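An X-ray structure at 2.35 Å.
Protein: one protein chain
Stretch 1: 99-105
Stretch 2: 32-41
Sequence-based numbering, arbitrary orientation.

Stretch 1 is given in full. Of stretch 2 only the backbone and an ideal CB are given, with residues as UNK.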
# COMPACT_ATOMS: atom_id res chain seq x y z
N ILE B 99 -15.51 30.86 32.95
CA ILE B 99 -16.27 32.06 32.62
C ILE B 99 -15.37 33.29 32.66
O ILE B 99 -15.32 34.08 31.71
CB ILE B 99 -17.47 32.22 33.57
CG1 ILE B 99 -18.43 31.04 33.42
CG2 ILE B 99 -18.20 33.54 33.30
CD1 ILE B 99 -19.59 31.07 34.40
N ALA B 100 -14.63 33.45 33.77
CA ALA B 100 -13.79 34.63 33.94
C ALA B 100 -12.79 34.77 32.79
O ALA B 100 -12.57 35.87 32.28
CB ALA B 100 -13.06 34.56 35.28
N VAL B 101 -12.19 33.66 32.36
CA VAL B 101 -11.14 33.73 31.35
C VAL B 101 -11.73 33.77 29.95
O VAL B 101 -11.39 34.65 29.14
CB VAL B 101 -10.16 32.56 31.52
CG1 VAL B 101 -9.08 32.62 30.45
CG2 VAL B 101 -9.54 32.59 32.91
N HIS B 102 -12.63 32.83 29.62
CA HIS B 102 -13.06 32.64 28.24
C HIS B 102 -14.29 33.46 27.85
O HIS B 102 -14.54 33.64 26.66
CB HIS B 102 -13.36 31.16 27.98
CG HIS B 102 -12.19 30.27 28.22
ND1 HIS B 102 -12.16 29.33 29.23
CD2 HIS B 102 -11.00 30.18 27.59
CE1 HIS B 102 -11.00 28.69 29.20
NE2 HIS B 102 -10.28 29.19 28.22
N ASP B 103 -15.07 33.94 28.82
CA ASP B 103 -16.31 34.64 28.53
C ASP B 103 -16.51 35.77 29.55
O ASP B 103 -17.48 35.80 30.31
CB ASP B 103 -17.48 33.65 28.53
CG ASP B 103 -18.70 34.19 27.81
OD1 ASP B 103 -18.54 35.00 26.88
OD2 ASP B 103 -19.82 33.78 28.18
N TYR B 104 -15.57 36.72 29.56
CA TYR B 104 -15.60 37.77 30.57
C TYR B 104 -16.86 38.62 30.47
O TYR B 104 -17.38 39.09 31.49
CB TYR B 104 -14.36 38.66 30.44
CG TYR B 104 -14.41 39.89 31.32
CD1 TYR B 104 -14.10 39.82 32.67
CD2 TYR B 104 -14.75 41.13 30.79
CE1 TYR B 104 -14.14 40.95 33.48
CE2 TYR B 104 -14.80 42.27 31.59
CZ TYR B 104 -14.49 42.17 32.93
OH TYR B 104 -14.53 43.29 33.73
N GLN B 105 -17.38 38.83 29.25
CA GLN B 105 -18.55 39.68 29.09
C GLN B 105 -19.76 39.12 29.82
O GLN B 105 -20.66 39.87 30.20
CB GLN B 105 -18.86 39.86 27.60
CG GLN B 105 -17.84 40.71 26.86
CD GLN B 105 -17.99 42.20 27.15
OE1 GLN B 105 -18.99 42.82 26.78
NE2 GLN B 105 -16.99 42.77 27.82
N UNK B 32 -11.53 48.53 37.99
CA UNK B 32 -10.26 48.47 37.27
C UNK B 32 -10.15 47.13 36.54
O UNK B 32 -10.04 46.07 37.17
CB UNK B 32 -9.08 48.66 38.23
N UNK B 33 -10.16 47.18 35.20
CA UNK B 33 -9.98 45.97 34.40
C UNK B 33 -8.67 45.28 34.73
O UNK B 33 -8.59 44.04 34.72
CB UNK B 33 -10.03 46.30 32.91
N UNK B 34 -7.62 46.05 35.02
CA UNK B 34 -6.30 45.46 35.23
C UNK B 34 -6.25 44.65 36.51
O UNK B 34 -5.65 43.56 36.54
CB UNK B 34 -5.23 46.55 35.26
N UNK B 35 -6.87 45.14 37.59
CA UNK B 35 -6.92 44.36 38.82
C UNK B 35 -7.79 43.12 38.66
O UNK B 35 -7.51 42.09 39.29
CB UNK B 35 -7.44 45.22 39.97
N UNK B 36 -8.84 43.20 37.84
CA UNK B 36 -9.64 42.02 37.55
C UNK B 36 -8.83 41.00 36.76
O UNK B 36 -8.81 39.81 37.10
CB UNK B 36 -10.90 42.41 36.78
N UNK B 37 -8.13 41.46 35.72
CA UNK B 37 -7.25 40.59 34.95
C UNK B 37 -6.27 39.85 35.85
O UNK B 37 -6.06 38.64 35.71
CB UNK B 37 -6.49 41.40 33.90
N UNK B 38 -5.66 40.56 36.80
CA UNK B 38 -4.63 39.95 37.64
C UNK B 38 -5.24 38.97 38.64
O UNK B 38 -4.65 37.92 38.92
CB UNK B 38 -3.84 41.03 38.38
N UNK B 39 -6.40 39.29 39.20
CA UNK B 39 -7.08 38.35 40.09
C UNK B 39 -7.52 37.12 39.31
O UNK B 39 -7.33 35.98 39.76
CB UNK B 39 -8.28 39.01 40.76
N UNK B 40 -8.10 37.33 38.13
CA UNK B 40 -8.61 36.21 37.34
C UNK B 40 -7.47 35.29 36.92
O UNK B 40 -7.61 34.06 36.96
CB UNK B 40 -9.36 36.72 36.11
N UNK B 41 -6.32 35.86 36.55
CA UNK B 41 -5.21 35.03 36.10
C UNK B 41 -4.65 34.20 37.26
O UNK B 41 -4.34 33.01 37.10
CB UNK B 41 -4.11 35.90 35.49

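Position 32 comes right before the helix that begins at 33. Its phi/psi of -97/113 is not helical, and nothing of stretch 1 lies within 5.5 Å of its ideal CB. A short side chain with an acceptor, such as Asp, Asn, Ser or Thr, would suit the N-cap. The residue is D32. D32 OD1 accepts from the backbone N of position 34 at 2.9 Å, a capping bond.

Position 33 is helical, and its CA-to-CB bond points sideways to stretch 1. The ideal CB is 5.5 Å from Y104 OH, so a small side chain would fall short of contact. A long or aromatic one could reach the end of the tyrosine, and a polar one could approach the hydroxyl. The residue is F33, with chi1 in m. This rotamer brings its end nearer, and F33 CE1 lies 3.4 Å from Y104 OH and 4.2 Å from Y104 CZ. The carbons F33 CE1 and Y104 CZ make the apolar part of this contact, at the tip of the tyrosine.

Position 34 has no part of stretch 1 in reach, so many residues would serve. It is T34, whose OG1 is hydrogen-bonded elsewhere in the structure.

Position 35 is likewise out of reach, and stretch 1 sets no preference. The residue is L35.

Position 36 points toward stretch 1. Its ideal CB is 4.8 Å from Y104 OH, a hydroxyl that can donate or accept. Gln, Glu, Asn, Asp or His could meet it, and a hydrophobic residue could pack beside the ring but would leave the hydroxyl without a partner from this position. The residue is Q36. Y104 OH donates to Q36 OE1 at 2.4 Å, a very short hydrogen bond and the only one between the stretches. OE1 lies at the edge of the tyrosine ring, near its plane, where the hydroxyl can direct its proton. Q36 NE2 is hydrogen-bonded elsewhere in the structure.

Position 37 points sideways, with no atom of stretch 1 within 5.5 Å of its ideal CB. Stretch 1 leaves the choice broad. The residue is D37. Its end comes nearer but makes no contact, and both carboxylate oxygens are hydrogen-bonded elsewhere.

Positions 38 and 39 are helical and out of reach, so neither is constrained by stretch 1. They are S38 and V39.

Position 40 points toward stretch 1. The ideal CB is 4.4 Å from A100 CB and 5.2 Å from V101 CG2. These neighbours are apolar, so Val, Ile, Leu or Met would suit. The residue is I40. I40 CG2 packs 3.6 Å from A100 CB and 3.8 Å from V101 CG2. I40 CD1 is also 3.9 Å from A100 CB, and it lies 4.2 Å from Y104 CD1. I40 thus packs on the last turn of the helix and reaches the tyrosine.

Position 41 points away, so stretch 1 gives little guidance. The residue is L41.

Stretch 2 (32-41) DFTLQDSVIL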
# COMPACT_ATOMS: atom_id res chain seq x y z
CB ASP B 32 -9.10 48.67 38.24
CG ASP B 32 -7.82 49.10 37.56
OD1 ASP B 32 -7.47 48.51 36.52
OD2 ASP B 32 -7.16 50.03 38.06
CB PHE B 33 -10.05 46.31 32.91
CG PHE B 33 -11.43 46.62 32.41
CD1 PHE B 33 -12.55 46.06 33.01
CD2 PHE B 33 -11.62 47.47 31.33
CE1 PHE B 33 -13.82 46.34 32.54
CE2 PHE B 33 -12.89 47.76 30.86
CZ PHE B 33 -13.99 47.19 31.47
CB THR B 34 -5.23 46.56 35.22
OG1 THR B 34 -5.07 47.06 33.89
CG2 THR B 34 -3.90 46.02 35.72
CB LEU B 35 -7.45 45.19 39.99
CG LEU B 35 -6.99 46.64 40.16
CD1 LEU B 35 -7.80 47.30 41.27
CD2 LEU B 35 -5.50 46.72 40.44
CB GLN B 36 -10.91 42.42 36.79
CG GLN B 36 -11.83 43.32 37.60
CD GLN B 36 -12.80 44.11 36.75
OE1 GLN B 36 -13.21 43.66 35.68
NE2 GLN B 36 -13.16 45.30 37.21
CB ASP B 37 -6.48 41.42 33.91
CG ASP B 37 -7.39 41.97 32.81
OD1 ASP B 37 -8.54 41.49 32.68
OD2 ASP B 37 -6.93 42.86 32.06
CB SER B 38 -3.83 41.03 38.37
OG SER B 38 -2.85 40.44 39.20
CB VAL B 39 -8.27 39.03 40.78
CG1 VAL B 39 -9.14 38.00 41.49
CG2 VAL B 39 -7.78 40.09 41.77
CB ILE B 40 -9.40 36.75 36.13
CG1 ILE B 40 -10.73 37.35 36.60
CG2 ILE B 40 -9.62 35.65 35.09
CD1 ILE B 40 -11.48 38.10 35.51
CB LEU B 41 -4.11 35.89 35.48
CG LEU B 41 -2.96 35.05 34.91
CD1 LEU B 41 -3.28 34.58 33.49
CD2 LEU B 41 -1.65 35.82 34.93
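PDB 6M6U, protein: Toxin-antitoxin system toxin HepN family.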